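Local coordinates for molybdopterin adenylyltransferase (Helicobacter pylori, PDB 4XCW), which catalyses the adenylylation of molybdopterin, using ATP to form the activated adenylyl-molybdopterin intermediate of molybdenum cofactor biosynthesis, at the interface of chains A and B. Residues are numbered along the deposited sequence; one frame, centred on the assembly and turned at random. Chains: chain A/B, Molybdopterin adenylyltransferase.

The interface of chains A and B. Residues chain A 80, 117-118; chain B 98, 101, 148, 151, 155.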
ATOM      1  N   PRO A  80      -3.031   7.620 -13.929  1.00 27.25           N
ATOM      2  CA  PRO A  80      -3.241   8.909 -13.258  1.00 26.05           C
ATOM      3  C   PRO A  80      -4.169   9.870 -14.000  1.00 26.87           C
ATOM      4  O   PRO A  80      -4.548  10.895 -13.431  1.00 26.42           O
ATOM      5  CB  PRO A  80      -1.824   9.488 -13.178  1.00 29.79           C
ATOM      6  CG  PRO A  80      -1.101   8.869 -14.327  1.00 29.80           C
ATOM      7  CD  PRO A  80      -1.661   7.480 -14.453  1.00 29.65           C
ATOM      8  N   ILE A 117       4.819   2.492 -11.611  1.00 23.64           N
ATOM      9  CA  ILE A 117       4.388   3.027 -10.325  1.00 23.16           C
ATOM     10  C   ILE A 117       3.235   4.005 -10.486  1.00 23.44           C
ATOM     11  O   ILE A 117       2.709   4.514  -9.503  1.00 23.17           O
ATOM     12  CB  ILE A 117       5.540   3.728  -9.567  1.00 25.00           C
ATOM     13  CG1 ILE A 117       6.024   4.976 -10.313  1.00 25.90           C
ATOM     14  CG2 ILE A 117       6.671   2.758  -9.331  1.00 24.88           C
ATOM     15  CD1 ILE A 117       7.128   5.752  -9.566  1.00 27.83           C
ATOM     16  N   LEU A 118       2.846   4.269 -11.729  1.00 21.50           N
ATOM     17  CA  LEU A 118       1.735   5.179 -11.981  1.00 22.21           C
ATOM     18  C   LEU A 118       0.407   4.450 -11.935  1.00 21.82           C
ATOM     19  O   LEU A 118      -0.654   5.082 -11.949  1.00 22.92           O
ATOM     20  CB  LEU A 118       1.888   5.863 -13.341  1.00 23.20           C
ATOM     21  CG  LEU A 118       3.156   6.684 -13.578  1.00 26.18           C
ATOM     22  CD1 LEU A 118       3.079   7.378 -14.939  1.00 23.46           C
ATOM     23  CD2 LEU A 118       3.399   7.687 -12.446  1.00 23.17           C
TER
ATOM     24  N   LEU B  98      -1.406   7.867  -5.757  1.00 19.35           N
ATOM     25  CA  LEU B  98      -0.601   6.928  -6.531  1.00 21.27           C
ATOM     26  C   LEU B  98       0.248   6.098  -5.576  1.00 22.87           C
ATOM     27  O   LEU B  98       1.378   6.469  -5.273  1.00 22.43           O
ATOM     28  CB  LEU B  98       0.282   7.677  -7.531  1.00 22.77           C
ATOM     29  CG  LEU B  98      -0.446   8.631  -8.478  1.00 23.59           C
ATOM     30  CD1 LEU B  98       0.534   9.505  -9.256  1.00 23.52           C
ATOM     31  CD2 LEU B  98      -1.339   7.844  -9.429  1.00 21.09           C
ATOM     32  N   PHE B 101       4.169   5.206  -5.887  1.00 23.94           N
ATOM     33  CA  PHE B 101       5.243   6.104  -5.470  1.00 24.70           C
ATOM     34  C   PHE B 101       5.651   5.818  -4.039  1.00 23.63           C
ATOM     35  O   PHE B 101       6.832   5.691  -3.750  1.00 21.13           O
ATOM     36  CB  PHE B 101       4.826   7.568  -5.587  1.00 20.75           C
ATOM     37  CG  PHE B 101       4.996   8.151  -6.962  1.00 23.51           C
ATOM     38  CD1 PHE B 101       3.974   8.074  -7.895  1.00 25.88           C
ATOM     39  CD2 PHE B 101       6.172   8.792  -7.315  1.00 28.76           C
ATOM     40  CE1 PHE B 101       4.123   8.625  -9.158  1.00 25.38           C
ATOM     41  CE2 PHE B 101       6.328   9.344  -8.577  1.00 31.72           C
ATOM     42  CZ  PHE B 101       5.300   9.257  -9.503  1.00 27.54           C
ATOM     43  N   VAL B 148      12.414   7.905  -8.352  1.00 23.68           N
ATOM     44  CA  VAL B 148      11.041   8.142  -8.806  1.00 22.82           C
ATOM     45  C   VAL B 148      10.935   9.027 -10.041  1.00 25.24           C
ATOM     46  O   VAL B 148       9.944   8.947 -10.765  1.00 26.89           O
ATOM     47  CB  VAL B 148      10.159   8.776  -7.699  1.00 30.90           C
ATOM     48  CG1 VAL B 148      10.134   7.891  -6.461  1.00 31.20           C
ATOM     49  CG2 VAL B 148      10.620  10.187  -7.362  1.00 29.00           C
ATOM     50  N   ALA B 151       9.593   8.217 -13.786  1.00 27.45           N
ATOM     51  CA  ALA B 151       8.170   8.039 -14.055  1.00 25.91           C
ATOM     52  C   ALA B 151       7.423   9.368 -14.090  1.00 21.34           C
ATOM     53  O   ALA B 151       6.242   9.417 -14.434  1.00 25.98           O
ATOM     54  CB  ALA B 151       7.541   7.111 -13.009  1.00 27.38           C
ATOM     55  N   CYS B 155       3.975  10.887 -16.223  1.00 23.38           N
ATOM     56  CA  CYS B 155       2.845  11.151 -15.329  1.00 24.01           C
ATOM     57  C   CYS B 155       2.292  12.552 -15.554  1.00 27.60           C
ATOM     58  O   CYS B 155       1.078  12.753 -15.608  1.00 26.56           O
ATOM     59  CB  CYS B 155       3.246  10.998 -13.860  1.00 21.37           C
ATOM     60  SG  CYS B 155       1.826  11.045 -12.713  1.00 25.02           S
TER
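A:Ile117 and A:Leu118, which keep helical backbone torsions at the end of the 3-10 helix 114-118, point their side chains against a surface of chain B formed by the start of helix 99-110 (B:Phe101), the 3-10 turn 149-151 (B:Ala151) and helix 152-158 (B:Cys155). The protein belongs to the MogA family, whose members commonly assemble as trimers; the deposited assembly likewise holds three copies, and this apolar patch lies at one junction between two of them. It illustrates how a short helical turn can set neighbouring side chains against adjoining groups of a partner.

A:Ile117 reaches out through its longer branch. A first torsion of 65° tucks CG1 against both backbone arms, and the extended second torsion then sends the methyl CD1 outward over the middle of the B:Phe101 ring. In this CH-pi contact A:Ile117 CD1 stands 3.8 Å from the centroid of the B:Phe101 ring, with the two side chains crossing at about a right angle. A:Ile117 CD1 also meets the methyl CB of B:Ala151 at 3.7 Å. The methyl thus rests in the corner between the ring face and the alanine methyl, which approach it from roughly perpendicular directions.

Both methyls of A:Leu118 meet B:Cys155 CB, and CD2 also reaches the B:Phe101 rim. A:Leu118 CD2 touches the ring carbon CE1 of B:Phe101 at 3.5 Å, the leucine running obliquely to the aromatic side chain, and packs on B:Cys155 CB at 3.6 Å. On the other branch, A:Leu118 CD1 lies 3.8 Å from B:Cys155 CB. With SG anti to its backbone N (chi1 -171°), B:Cys155 directs its sulfur towards both A:Leu118 CD2 and the ring of A:Pro80, whose CG is 4.0 Å from B:Cys155 SG. B:Leu98 borders this end of the patch: its methyl CD2 approaches the carbonyl O of A:Leu118 at 3.8 Å and more loosely neighbours CB of A:Pro80.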